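Local coordinates for protein cortical-lytic enzyme (Bacillus cereus, PDB 4S3J) that cleaves partially degraded spore-cortex peptidoglycan during germination, acting as an N-acetylglucosaminidase that probably recognises muramic acid delta-lactam residues, at residues K102-S107 with N424-K429; G290-A295 with L331-G336; Y110-T115 with A137-E142; F233-K238 with G273-F278; Y55-G60 with S87-G92. All blocks are in the same frame, centred on the assembly; numbering follows the deposited sequence.

From the N terminus, contact 5 comes first: it closes a loop of 26 residues within a LysM domain and is complete before the chain reaches 102-107. There contact 1 opens a loop of 316 residues that closes only at 424-429, so that the end of the chain returns to the start of the catalytic barrel. Contacts 3, 4 and 2 are all nested inside that loop and follow one another in series without crossing. Contact 3 pairs strand 104-111, which contact 1 also uses, with strand 135-143; contact 4 joins helix 227-240 to helix 269-275; contact 2 brings together two surface loops about 37 Å, centre to centre, from contact 1.

Contact 1 of 5, residues K102-S107 with N424-K429; sequences KRSVES and NFTITK
Lys102 lays its aliphatic chain along the turn that leaves helix 415-424, with CE 3.0 Å from Phe425 O. Its NZ is hydrogen-bonded to Val422 O and to a water that donates to Phe425 O, so a long, flexible cation suits this exposed position and reaches carbonyls at the helix end. Arg103 works mainly through its backbone: its O accepts from Thr426 N at 3.0 Å, the donor lying above the carbonyl plane, while a second water links Arg103 N to Asn424 O. Ser104 forms a parallel bridge with Thr426, and both small polar side chains point to the same, exposed face of the sheet. Val105 takes the other face with Ile427. Its N donates to Thr426 O (2.9 Å), and its O receives Thr428 N almost straight, with an N-H...O angle of 174°. Branched and compact, Val105 sets CB over one face of the Phe425 ring, 4.2 Å from the centroid, and packs CG1 3.4 Å from Phe425 CB. Glu106 lays CG near Thr428 CB and sends its carboxylate to Lys430, while Ser107 OG bonds to Phe132 O. The short strand 426-427 runs parallel to the beginning of strand 104-111, a TIM-barrel strand; Val105 also touches Met397 of helix 387-400, Ile427 rests on Leu421 of helix 415-424, and Glu106 shares backbone hydrogen bonds with Gly403 and Ile405, where neighbouring strand 404-408 begins.

Contact 2 of 5, residues G290-A295 with L331-G336; sequences GGPPMA and LPFKQG
The Phe333 ring lies against the extended Gly291-Pro292 backbone, with Pro292 N 3.7 Å above the ring plane and over its centre. Phe333 CG is anti to its own backbone N (chi1 173°), which carries the ring across to the first segment. The closest approach, Gly291 O to Phe333 CE1 at 3.3 Å, comes from an oblique direction. The two side chains cross obliquely: Pro292 CB forms a CH-pi contact 4.0 Å from the ring centroid. A rigid proline suits this place because its ring offers a broad apolar surface and has no amide N-H to satisfy. Both segments are loops of the family 18 TIM barrel; the first comes after strand 278-281, the second after strand 318-330. Pro293 crosses Leu331 obliquely, its CG 3.7 Å from Leu331 CD2, and both residues also touch Glu381 of strand 379-383. Gly290 O sits at the ring's edge, near its plane; a water donates to this oxygen and accepts from Gln335 NE2.

Contact 3 of 5, residues Y110-T115 with A137-E142; sequences YLQPST and AYFSFE
Tyr110 holds CG anti to its carbonyl carbon (chi1 -78°), whereas Tyr138 and Phe139 both hold CG anti to the backbone N (chi1 -173° and -168°); these torsions send the Tyr110 ring to one face of the strand pair and Tyr138 to the other. The pair belongs to a beta-alpha-beta unit of the family 18 TIM barrel: strand 104-111 and strand 135-143 run parallel, joined through helix 120-129. Leu111 binds both ways, its N donating to Ala137 O and its O accepting from Phe139 N at 2.8 Å, nearly along the C=O axis. Tyr110 shares its face with Ala137, whose small methyl lets the ring lie over it, CB 3.6 Å from the Tyr110 centroid in a CH-pi contact. On the other face Leu111 and Tyr138 meet obliquely and both touch Ile158 of helix 155-164, bulky side chains suited to the layer between barrel and helices, where Thr153 O satisfies the tyrosine hydroxyl. Phe139 meets Trp408 edge-to-face, and its side chain is about 6 Å from that of Glu220, the likely proton donor, so this part of the strand borders the active site. The Phe139-Ser140 peptide is cis although no proline follows, a feature known from family 18 active sites. Where the first strand has ended, Pro113 crosses Tyr138 at about a right angle and brings CD to the ring edge, 3.4 Å from Tyr138 CE1.

Contact 4 of 5, residues F233-K238 with G273-F278; sequences FLRNVK and GQIVDF
Apolar packing centres on Ile275, the residue with the largest share of the contact, which points at helix 227-240. One arm, CG2, lies 4.1 Å from Leu234 CB and also against Lys238 CB, while the other carries CD1 mainly to Arg235, 3.4 Å from Arg235 CG; a branched side chain suits so divided a surface. Arg235 crosses Ile275 at about a right angle, offering CG while its guanidinium pairs with Glu228. The charged interaction is a salt bridge, Lys238 NZ to Asp277 OD2 at 3.0 Å, using the syn lone pair of OD2. Lys238 has CG anti to its backbone N and bends at chi2 (62°), so its chain runs past Ile275 O before reaching the acid. Asp277 OD2 also accepts from Leu247 N, so one oxygen serves two donors. In the TIM barrel the contact joins two outer helices, 227-240 and 269-275, beside strand 246-251, whose Thr249 touches Leu234 and whose Leu247 touches Lys238.

Contact 5 of 5, residues Y55-G60 with S87-G92; sequences YYVQPG and SILHVG
Val57 points toward 87-92, and its CB already stands 3.4 Å from His90 O. CG1, anti to the backbone N (chi1 167°), presses closest, 3.3 Å from His90 O, and also reaches Leu89 CB at 3.9 Å; CG2 comes to 4.2 Å from Leu89 CD1. Val57 is buried, and its short branched side chain fills the place with both methyls; Leu89, which it crosses at about a right angle, also touches Ile66 of helix 63-70. Both segments belong to a LysM domain, a fold in which two helices pack against a two-stranded antiparallel sheet; here the strands are 54-56 and 94-96, and the contact lies at the end of the first and just before the second. The backbone adds a hydrogen bond from Gly92 N to Val57 O, 2.9 Å long and in the carbonyl plane, on a lone pair. Gly92 has a positive phi (95°), a conformation in which a side chain would crowd the preceding carbonyl, and glycine suits it. Its O lies at the edge of the Tyr56 ring, 3.6 Å from Tyr56 CD1. Farther along, Val91 CG2 covers the start of Pro59, 3.7 Å from Pro59 N.

Contact 1 of 5, residues K102-S107 with N424-K429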
# COMPACT_ATOMS: atom_id res chain seq x y z
N LYS A 102 15.05 13.91 3.79
CA LYS A 102 14.30 12.71 3.39
C LYS A 102 15.11 11.46 3.59
O LYS A 102 16.31 11.45 3.33
CB LYS A 102 13.92 12.79 1.91
CG LYS A 102 12.92 13.83 1.57
CD LYS A 102 12.88 14.12 0.07
CE LYS A 102 12.39 13.00 -0.77
NZ LYS A 102 12.17 13.51 -2.16
N ARG A 103 14.48 10.46 4.20
CA ARG A 103 15.04 9.11 4.23
C ARG A 103 14.60 8.34 3.00
O ARG A 103 13.65 8.74 2.30
CB ARG A 103 14.66 8.37 5.52
CG ARG A 103 13.19 8.23 5.83
CD ARG A 103 13.02 7.61 7.21
NE ARG A 103 12.52 6.24 7.39
CZ ARG A 103 12.56 5.21 6.54
NH1 ARG A 103 13.08 5.29 5.32
NH2 ARG A 103 12.05 4.06 6.95
N SER A 104 15.35 7.28 2.70
CA SER A 104 15.07 6.40 1.57
C SER A 104 13.95 5.44 1.93
O SER A 104 13.73 5.14 3.10
CB SER A 104 16.32 5.59 1.17
OG SER A 104 17.30 6.44 0.60
N VAL A 105 13.27 4.96 0.90
CA VAL A 105 12.22 3.95 1.06
C VAL A 105 12.28 2.99 -0.12
O VAL A 105 12.68 3.36 -1.23
CB VAL A 105 10.81 4.61 1.17
CG1 VAL A 105 10.31 5.13 -0.18
CG2 VAL A 105 9.81 3.66 1.77
N GLU A 106 11.88 1.74 0.10
CA GLU A 106 11.62 0.82 -1.00
C GLU A 106 10.12 0.69 -1.13
O GLU A 106 9.41 0.60 -0.13
CB GLU A 106 12.29 -0.54 -0.78
CG GLU A 106 13.81 -0.42 -0.77
CD GLU A 106 14.56 -1.73 -0.92
OE1 GLU A 106 13.93 -2.78 -1.09
OE2 GLU A 106 15.81 -1.69 -0.89
N SER A 107 9.64 0.72 -2.37
CA SER A 107 8.22 0.64 -2.68
C SER A 107 7.96 -0.54 -3.60
O SER A 107 8.74 -0.79 -4.51
CB SER A 107 7.75 1.95 -3.34
OG SER A 107 8.52 2.19 -4.50
N ASN A 424 7.72 12.67 0.39
CA ASN A 424 8.11 12.22 1.73
C ASN A 424 9.45 11.53 1.81
O ASN A 424 10.10 11.60 2.83
CB ASN A 424 7.06 11.26 2.29
CG ASN A 424 5.96 11.97 3.04
OD1 ASN A 424 6.02 12.12 4.25
ND2 ASN A 424 4.92 12.40 2.32
N PHE A 425 9.79 10.83 0.73
CA PHE A 425 10.90 9.89 0.69
C PHE A 425 11.71 10.00 -0.58
O PHE A 425 11.22 10.42 -1.63
CB PHE A 425 10.40 8.44 0.75
CG PHE A 425 9.59 8.09 1.98
CD1 PHE A 425 10.19 7.97 3.22
CD2 PHE A 425 8.22 7.83 1.87
CE1 PHE A 425 9.44 7.63 4.33
CE2 PHE A 425 7.48 7.47 2.97
CZ PHE A 425 8.09 7.37 4.20
N THR A 426 12.96 9.53 -0.50
CA THR A 426 13.72 9.22 -1.68
C THR A 426 13.42 7.78 -2.06
O THR A 426 13.60 6.89 -1.25
CB THR A 426 15.22 9.39 -1.44
OG1 THR A 426 15.48 10.77 -1.14
CG2 THR A 426 16.01 8.99 -2.64
N ILE A 427 12.88 7.56 -3.25
CA ILE A 427 12.48 6.20 -3.65
C ILE A 427 13.69 5.48 -4.23
O ILE A 427 14.26 5.91 -5.23
CB ILE A 427 11.32 6.24 -4.66
CG1 ILE A 427 10.11 6.93 -4.01
CG2 ILE A 427 10.98 4.85 -5.16
CD1 ILE A 427 9.02 7.23 -4.96
N THR A 428 14.05 4.37 -3.61
CA THR A 428 15.19 3.58 -4.03
C THR A 428 14.94 2.93 -5.39
O THR A 428 13.90 2.30 -5.59
CB THR A 428 15.49 2.50 -3.00
OG1 THR A 428 15.85 3.11 -1.76
CG2 THR A 428 16.62 1.57 -3.46
N LYS A 429 15.89 3.11 -6.30
CA LYS A 429 15.87 2.41 -7.58
C LYS A 429 17.13 1.56 -7.67
O LYS A 429 18.23 2.06 -7.48
CB LYS A 429 15.81 3.39 -8.75
CG LYS A 429 14.50 4.16 -8.86
CD LYS A 429 13.36 3.24 -9.28
CE LYS A 429 12.49 3.86 -10.35
NZ LYS A 429 11.43 2.94 -10.81
O HOH W 1 12.18 11.92 -4.03
O HOH W 2 11.61 10.68 4.84

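Contact 2 of 5, residues G290-A295 with L331-G336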
# COMPACT_ATOMS: atom_id res chain seq x y z
N GLY A 290 -16.21 -9.22 2.81
CA GLY A 290 -17.21 -10.13 3.36
C GLY A 290 -17.63 -9.85 4.80
O GLY A 290 -18.39 -10.61 5.39
N GLY A 291 -17.14 -8.75 5.37
CA GLY A 291 -17.46 -8.37 6.73
C GLY A 291 -18.25 -7.07 6.82
O GLY A 291 -18.67 -6.53 5.81
N PRO A 292 -18.50 -6.60 8.05
CA PRO A 292 -19.24 -5.35 8.22
C PRO A 292 -18.36 -4.13 7.95
O PRO A 292 -17.14 -4.22 7.96
CB PRO A 292 -19.67 -5.40 9.69
CG PRO A 292 -18.61 -6.22 10.34
CD PRO A 292 -18.20 -7.26 9.34
N PRO A 293 -18.99 -2.98 7.71
CA PRO A 293 -18.20 -1.79 7.37
C PRO A 293 -17.33 -1.28 8.51
O PRO A 293 -17.77 -1.17 9.67
CB PRO A 293 -19.26 -0.76 6.99
CG PRO A 293 -20.53 -1.25 7.66
CD PRO A 293 -20.44 -2.73 7.67
N MET A 294 -16.09 -0.97 8.17
CA MET A 294 -15.11 -0.38 9.09
C MET A 294 -13.83 -0.08 8.29
O MET A 294 -13.69 -0.53 7.15
CB MET A 294 -14.81 -1.31 10.27
CG MET A 294 -14.15 -2.57 9.85
SD MET A 294 -13.87 -3.70 11.25
CE MET A 294 -15.56 -4.06 11.73
N ALA A 295 -12.91 0.66 8.90
CA ALA A 295 -11.65 0.99 8.23
C ALA A 295 -10.93 -0.29 7.76
O ALA A 295 -10.85 -1.27 8.50
CB ALA A 295 -10.76 1.77 9.13
N LEU A 331 -26.19 -1.40 3.78
CA LEU A 331 -26.63 -1.61 5.16
C LEU A 331 -28.09 -2.03 5.17
O LEU A 331 -28.84 -1.69 4.27
CB LEU A 331 -26.44 -0.32 5.99
CG LEU A 331 -25.01 0.19 6.15
CD1 LEU A 331 -24.97 1.51 6.93
CD2 LEU A 331 -24.13 -0.81 6.84
N PRO A 332 -28.50 -2.79 6.21
CA PRO A 332 -27.68 -3.26 7.32
C PRO A 332 -26.80 -4.45 6.92
O PRO A 332 -27.18 -5.20 6.01
CB PRO A 332 -28.71 -3.68 8.36
CG PRO A 332 -29.88 -4.15 7.54
CD PRO A 332 -29.91 -3.22 6.35
N PHE A 333 -25.67 -4.61 7.59
CA PHE A 333 -24.83 -5.77 7.34
C PHE A 333 -25.52 -7.01 7.89
O PHE A 333 -26.00 -7.03 9.02
CB PHE A 333 -23.46 -5.64 7.96
CG PHE A 333 -22.65 -6.89 7.86
CD1 PHE A 333 -22.09 -7.26 6.64
CD2 PHE A 333 -22.48 -7.73 8.94
CE1 PHE A 333 -21.35 -8.41 6.52
CE2 PHE A 333 -21.75 -8.89 8.82
CZ PHE A 333 -21.19 -9.24 7.62
N LYS A 334 -25.55 -8.05 7.06
CA LYS A 334 -26.15 -9.33 7.40
C LYS A 334 -25.42 -10.45 6.68
O LYS A 334 -24.92 -10.25 5.58
CB LYS A 334 -27.63 -9.34 7.01
CG LYS A 334 -28.56 -9.25 8.18
CD LYS A 334 -28.86 -10.64 8.73
CE LYS A 334 -29.16 -10.61 10.22
NZ LYS A 334 -27.91 -10.59 11.03
N GLN A 335 -25.29 -11.62 7.30
CA GLN A 335 -24.66 -12.73 6.60
C GLN A 335 -25.53 -13.03 5.39
O GLN A 335 -26.76 -12.97 5.47
CB GLN A 335 -24.50 -13.97 7.49
CG GLN A 335 -23.40 -13.85 8.54
CD GLN A 335 -22.01 -13.74 7.93
OE1 GLN A 335 -21.79 -14.15 6.79
NE2 GLN A 335 -21.08 -13.18 8.68
N GLY A 336 -24.90 -13.30 4.26
CA GLY A 336 -25.62 -13.57 3.03
C GLY A 336 -25.77 -12.33 2.17
O GLY A 336 -26.26 -12.42 1.05
O HOH W 3 -18.30 -11.71 8.31

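Contact 3 of 5, residues Y110-T115 with A137-E142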
# COMPACT_ATOMS: atom_id res chain seq x y z
N TYR A 110 1.67 -4.25 -6.63
CA TYR A 110 1.18 -5.47 -7.25
C TYR A 110 0.25 -5.17 -8.41
O TYR A 110 -0.53 -4.22 -8.34
CB TYR A 110 0.44 -6.33 -6.22
CG TYR A 110 1.37 -7.10 -5.30
CD1 TYR A 110 2.01 -6.49 -4.23
CD2 TYR A 110 1.64 -8.45 -5.54
CE1 TYR A 110 2.88 -7.21 -3.41
CE2 TYR A 110 2.51 -9.17 -4.72
CZ TYR A 110 3.13 -8.53 -3.65
OH TYR A 110 4.02 -9.20 -2.81
N LEU A 111 0.33 -6.00 -9.45
CA LEU A 111 -0.54 -5.94 -10.62
C LEU A 111 -1.26 -7.26 -10.73
O LEU A 111 -0.60 -8.30 -10.76
CB LEU A 111 0.28 -5.69 -11.90
CG LEU A 111 -0.41 -5.80 -13.25
CD1 LEU A 111 -1.41 -4.66 -13.42
CD2 LEU A 111 0.58 -5.82 -14.42
N GLN A 112 -2.59 -7.23 -10.78
CA GLN A 112 -3.38 -8.45 -10.85
C GLN A 112 -4.49 -8.27 -11.87
O GLN A 112 -5.59 -7.86 -11.50
CB GLN A 112 -3.98 -8.79 -9.49
CG GLN A 112 -4.80 -10.08 -9.52
CD GLN A 112 -5.75 -10.23 -8.35
OE1 GLN A 112 -6.44 -9.28 -7.96
NE2 GLN A 112 -5.77 -11.42 -7.76
N PRO A 113 -4.23 -8.61 -13.14
CA PRO A 113 -5.29 -8.45 -14.15
C PRO A 113 -6.39 -9.50 -14.02
O PRO A 113 -6.16 -10.56 -13.42
CB PRO A 113 -4.53 -8.60 -15.48
CG PRO A 113 -3.09 -8.42 -15.13
CD PRO A 113 -2.95 -8.98 -13.76
N SER A 114 -7.55 -9.19 -14.57
CA SER A 114 -8.71 -10.08 -14.51
C SER A 114 -9.15 -10.53 -15.90
O SER A 114 -10.17 -11.20 -16.04
CB SER A 114 -9.88 -9.38 -13.81
OG SER A 114 -10.25 -8.21 -14.49
N THR A 115 -8.39 -10.16 -16.92
CA THR A 115 -8.74 -10.50 -18.29
C THR A 115 -7.54 -10.96 -19.10
O THR A 115 -6.39 -10.73 -18.72
CB THR A 115 -9.38 -9.30 -19.02
OG1 THR A 115 -8.41 -8.26 -19.19
CG2 THR A 115 -10.57 -8.77 -18.25
N ALA A 137 5.33 -6.15 -8.98
CA ALA A 137 4.95 -7.54 -8.68
C ALA A 137 3.76 -8.01 -9.49
O ALA A 137 2.61 -7.72 -9.13
CB ALA A 137 4.64 -7.69 -7.20
N TYR A 138 4.02 -8.76 -10.56
CA TYR A 138 2.96 -9.27 -11.40
C TYR A 138 2.39 -10.56 -10.79
O TYR A 138 3.04 -11.60 -10.74
CB TYR A 138 3.47 -9.47 -12.83
CG TYR A 138 2.41 -9.85 -13.86
CD1 TYR A 138 1.06 -9.77 -13.57
CD2 TYR A 138 2.78 -10.32 -15.11
CE1 TYR A 138 0.12 -10.13 -14.51
CE2 TYR A 138 1.84 -10.66 -16.05
CZ TYR A 138 0.52 -10.58 -15.75
OH TYR A 138 -0.43 -10.94 -16.69
N PHE A 139 1.15 -10.45 -10.32
CA PHE A 139 0.49 -11.52 -9.59
C PHE A 139 -0.33 -12.37 -10.57
O PHE A 139 -1.29 -11.84 -11.14
CB PHE A 139 -0.44 -10.92 -8.53
CG PHE A 139 -0.96 -11.92 -7.53
CD1 PHE A 139 -2.05 -12.71 -7.83
CD2 PHE A 139 -0.40 -12.02 -6.27
CE1 PHE A 139 -2.54 -13.63 -6.89
CE2 PHE A 139 -0.89 -12.92 -5.35
CZ PHE A 139 -1.96 -13.71 -5.66
N SER A 140 -0.01 -13.66 -10.80
CA SER A 140 1.13 -14.41 -10.25
C SER A 140 1.47 -15.58 -11.18
O SER A 140 0.73 -15.88 -12.11
CB SER A 140 0.80 -14.97 -8.86
OG SER A 140 -0.10 -16.06 -8.97
N PHE A 141 2.60 -16.21 -10.92
CA PHE A 141 2.94 -17.54 -11.46
C PHE A 141 2.41 -18.57 -10.47
O PHE A 141 2.76 -18.51 -9.29
CB PHE A 141 4.44 -17.72 -11.60
CG PHE A 141 5.07 -16.92 -12.70
CD1 PHE A 141 5.16 -15.53 -12.61
CD2 PHE A 141 5.61 -17.55 -13.81
CE1 PHE A 141 5.76 -14.80 -13.61
CE2 PHE A 141 6.22 -16.81 -14.82
CZ PHE A 141 6.29 -15.44 -14.71
N GLU A 142 1.59 -19.51 -10.93
CA GLU A 142 1.02 -20.52 -10.05
C GLU A 142 1.88 -21.78 -10.09
O GLU A 142 2.15 -22.31 -11.16
CB GLU A 142 -0.43 -20.82 -10.45
CG GLU A 142 -1.29 -19.55 -10.36
CD GLU A 142 -2.76 -19.73 -10.72
OE1 GLU A 142 -3.16 -20.80 -11.20
OE2 GLU A 142 -3.53 -18.75 -10.51

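Contact 4 of 5, residues F233-K238 with G273-F278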
# COMPACT_ATOMS: atom_id res chain seq x y z
N PHE A 233 12.40 -25.14 2.71
CA PHE A 233 12.32 -24.77 1.31
C PHE A 233 12.93 -23.39 1.09
O PHE A 233 13.70 -23.19 0.15
CB PHE A 233 10.86 -24.80 0.83
CG PHE A 233 10.66 -24.19 -0.52
CD1 PHE A 233 11.16 -24.81 -1.66
CD2 PHE A 233 9.94 -23.01 -0.67
CE1 PHE A 233 10.97 -24.25 -2.91
CE2 PHE A 233 9.74 -22.46 -1.92
CZ PHE A 233 10.25 -23.08 -3.04
N LEU A 234 12.59 -22.43 1.94
CA LEU A 234 13.11 -21.08 1.76
C LEU A 234 14.63 -21.08 1.91
O LEU A 234 15.31 -20.42 1.12
CB LEU A 234 12.46 -20.12 2.75
CG LEU A 234 10.96 -19.84 2.49
CD1 LEU A 234 10.42 -19.08 3.66
CD2 LEU A 234 10.73 -19.08 1.18
N ARG A 235 15.17 -21.87 2.84
CA ARG A 235 16.62 -21.96 2.96
C ARG A 235 17.20 -22.56 1.69
O ARG A 235 18.22 -22.10 1.20
CB ARG A 235 17.06 -22.79 4.17
CG ARG A 235 16.56 -22.29 5.51
CD ARG A 235 17.06 -23.11 6.71
NE ARG A 235 16.41 -22.63 7.93
CZ ARG A 235 15.47 -23.28 8.61
NH1 ARG A 235 15.07 -24.49 8.23
NH2 ARG A 235 14.94 -22.73 9.70
N ASN A 236 16.55 -23.59 1.14
CA ASN A 236 17.07 -24.23 -0.06
C ASN A 236 17.11 -23.27 -1.25
O ASN A 236 18.06 -23.27 -2.02
CB ASN A 236 16.23 -25.45 -0.43
CG ASN A 236 16.43 -26.61 0.53
OD1 ASN A 236 17.40 -26.66 1.30
ND2 ASN A 236 15.50 -27.56 0.51
N VAL A 237 16.07 -22.45 -1.41
CA VAL A 237 16.06 -21.47 -2.48
C VAL A 237 17.13 -20.40 -2.25
O VAL A 237 17.88 -20.07 -3.16
CB VAL A 237 14.68 -20.77 -2.61
CG1 VAL A 237 14.75 -19.67 -3.67
CG2 VAL A 237 13.60 -21.78 -2.97
N LYS A 238 17.18 -19.87 -1.03
CA LYS A 238 18.13 -18.81 -0.68
C LYS A 238 19.56 -19.24 -0.99
O LYS A 238 20.34 -18.48 -1.57
CB LYS A 238 18.01 -18.44 0.80
CG LYS A 238 18.97 -17.33 1.23
CD LYS A 238 18.71 -16.05 0.50
CE LYS A 238 19.64 -14.97 0.98
NZ LYS A 238 19.59 -13.83 0.05
N GLY A 273 12.40 -14.37 8.73
CA GLY A 273 13.18 -13.16 8.87
C GLY A 273 14.68 -13.39 8.85
O GLY A 273 15.47 -12.51 8.48
N GLN A 274 15.08 -14.59 9.26
CA GLN A 274 16.47 -14.98 9.26
C GLN A 274 16.96 -15.39 7.87
O GLN A 274 18.15 -15.38 7.59
CB GLN A 274 16.66 -16.11 10.28
CG GLN A 274 18.10 -16.33 10.69
CD GLN A 274 18.22 -17.25 11.89
OE1 GLN A 274 17.30 -17.36 12.70
NE2 GLN A 274 19.37 -17.91 12.02
N ILE A 275 16.03 -15.83 7.02
CA ILE A 275 16.36 -16.35 5.70
C ILE A 275 16.24 -15.32 4.58
O ILE A 275 17.11 -15.20 3.73
CB ILE A 275 15.47 -17.55 5.35
CG1 ILE A 275 15.61 -18.65 6.42
CG2 ILE A 275 15.82 -18.11 3.97
CD1 ILE A 275 14.52 -19.69 6.38
N VAL A 276 15.11 -14.62 4.52
CA VAL A 276 14.79 -13.81 3.35
C VAL A 276 15.39 -12.39 3.38
O VAL A 276 15.86 -11.91 4.41
CB VAL A 276 13.25 -13.70 3.17
CG1 VAL A 276 12.59 -15.07 3.18
CG2 VAL A 276 12.66 -12.80 4.25
N ASP A 277 15.39 -11.74 2.22
CA ASP A 277 15.85 -10.35 2.11
C ASP A 277 14.80 -9.37 2.60
O ASP A 277 15.13 -8.38 3.24
CB ASP A 277 16.26 -10.05 0.67
CG ASP A 277 17.52 -10.80 0.27
OD1 ASP A 277 18.61 -10.34 0.65
OD2 ASP A 277 17.41 -11.87 -0.38
N PHE A 278 13.53 -9.63 2.29
CA PHE A 278 12.45 -8.84 2.86
C PHE A 278 11.14 -9.61 2.86
O PHE A 278 11.01 -10.64 2.19
CB PHE A 278 12.29 -7.51 2.13
CG PHE A 278 11.83 -7.61 0.69
CD1 PHE A 278 10.48 -7.66 0.37
CD2 PHE A 278 12.75 -7.58 -0.34
CE1 PHE A 278 10.06 -7.71 -0.97
CE2 PHE A 278 12.35 -7.61 -1.66
CZ PHE A 278 10.99 -7.68 -1.98

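Contact 5 of 5, residues Y55-G60 with S87-G92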
# COMPACT_ATOMS: atom_id res chain seq x y z
N TYR A 55 3.31 26.55 5.78
CA TYR A 55 2.31 25.55 6.06
C TYR A 55 1.12 26.12 6.80
O TYR A 55 1.30 26.90 7.74
CB TYR A 55 2.94 24.41 6.86
CG TYR A 55 1.99 23.29 7.18
CD1 TYR A 55 1.73 22.29 6.23
CD2 TYR A 55 1.36 23.19 8.42
CE1 TYR A 55 0.88 21.27 6.50
CE2 TYR A 55 0.49 22.16 8.69
CZ TYR A 55 0.27 21.19 7.72
OH TYR A 55 -0.59 20.13 7.95
N TYR A 56 -0.09 25.75 6.38
CA TYR A 56 -1.30 26.19 7.07
C TYR A 56 -1.93 25.00 7.79
O TYR A 56 -2.26 23.97 7.20
CB TYR A 56 -2.28 26.83 6.09
CG TYR A 56 -1.67 28.07 5.48
CD1 TYR A 56 -1.64 29.27 6.17
CD2 TYR A 56 -1.07 28.03 4.23
CE1 TYR A 56 -1.04 30.39 5.64
CE2 TYR A 56 -0.48 29.15 3.69
CZ TYR A 56 -0.46 30.32 4.40
OH TYR A 56 0.13 31.45 3.87
N VAL A 57 -2.08 25.17 9.10
CA VAL A 57 -2.49 24.09 9.99
C VAL A 57 -3.85 23.50 9.61
O VAL A 57 -4.81 24.21 9.27
CB VAL A 57 -2.49 24.60 11.47
CG1 VAL A 57 -3.20 23.63 12.40
CG2 VAL A 57 -1.05 24.87 11.94
N GLN A 58 -3.91 22.18 9.63
CA GLN A 58 -5.11 21.43 9.28
C GLN A 58 -5.78 20.82 10.52
O GLN A 58 -5.14 20.66 11.55
CB GLN A 58 -4.74 20.31 8.30
CG GLN A 58 -4.18 20.81 6.99
CD GLN A 58 -5.16 21.67 6.26
OE1 GLN A 58 -6.26 21.21 5.92
NE2 GLN A 58 -4.80 22.95 6.05
N PRO A 59 -7.05 20.43 10.39
CA PRO A 59 -7.72 19.79 11.53
C PRO A 59 -6.97 18.58 12.07
O PRO A 59 -6.55 17.68 11.31
CB PRO A 59 -9.08 19.39 10.96
CG PRO A 59 -9.30 20.32 9.79
CD PRO A 59 -7.95 20.65 9.25
N GLY A 60 -6.79 18.55 13.39
CA GLY A 60 -6.10 17.46 14.07
C GLY A 60 -4.58 17.53 14.09
O GLY A 60 -3.92 16.70 14.72
N SER A 87 2.43 23.02 21.86
CA SER A 87 1.62 24.23 21.69
C SER A 87 0.29 23.95 21.00
O SER A 87 0.23 23.17 20.05
CB SER A 87 2.40 25.27 20.88
OG SER A 87 1.66 26.46 20.74
N ILE A 88 -0.77 24.60 21.47
CA ILE A 88 -2.11 24.43 20.90
C ILE A 88 -2.23 25.16 19.57
O ILE A 88 -2.14 26.39 19.51
CB ILE A 88 -3.21 25.00 21.83
CG1 ILE A 88 -3.20 24.31 23.19
CG2 ILE A 88 -4.59 24.92 21.16
CD1 ILE A 88 -3.96 25.11 24.25
N LEU A 89 -2.48 24.40 18.51
CA LEU A 89 -2.64 24.96 17.18
C LEU A 89 -4.11 25.21 16.84
O LEU A 89 -5.01 24.63 17.45
CB LEU A 89 -2.00 24.02 16.14
CG LEU A 89 -0.56 23.60 16.43
CD1 LEU A 89 -0.07 22.68 15.34
CD2 LEU A 89 0.37 24.79 16.55
N HIS A 90 -4.36 26.07 15.85
CA HIS A 90 -5.71 26.26 15.34
C HIS A 90 -5.68 26.18 13.81
O HIS A 90 -4.67 26.49 13.18
CB HIS A 90 -6.30 27.59 15.81
CG HIS A 90 -5.55 28.80 15.33
ND1 HIS A 90 -4.54 29.39 16.06
CD2 HIS A 90 -5.67 29.53 14.20
CE1 HIS A 90 -4.07 30.42 15.40
NE2 HIS A 90 -4.73 30.54 14.26
N VAL A 91 -6.79 25.74 13.24
CA VAL A 91 -6.87 25.56 11.78
C VAL A 91 -6.65 26.89 11.08
O VAL A 91 -7.25 27.91 11.44
CB VAL A 91 -8.23 24.96 11.37
CG1 VAL A 91 -8.38 24.93 9.84
CG2 VAL A 91 -8.35 23.55 11.92
N GLY A 92 -5.76 26.88 10.08
CA GLY A 92 -5.42 28.07 9.33
C GLY A 92 -4.18 28.79 9.83
O GLY A 92 -3.65 29.66 9.15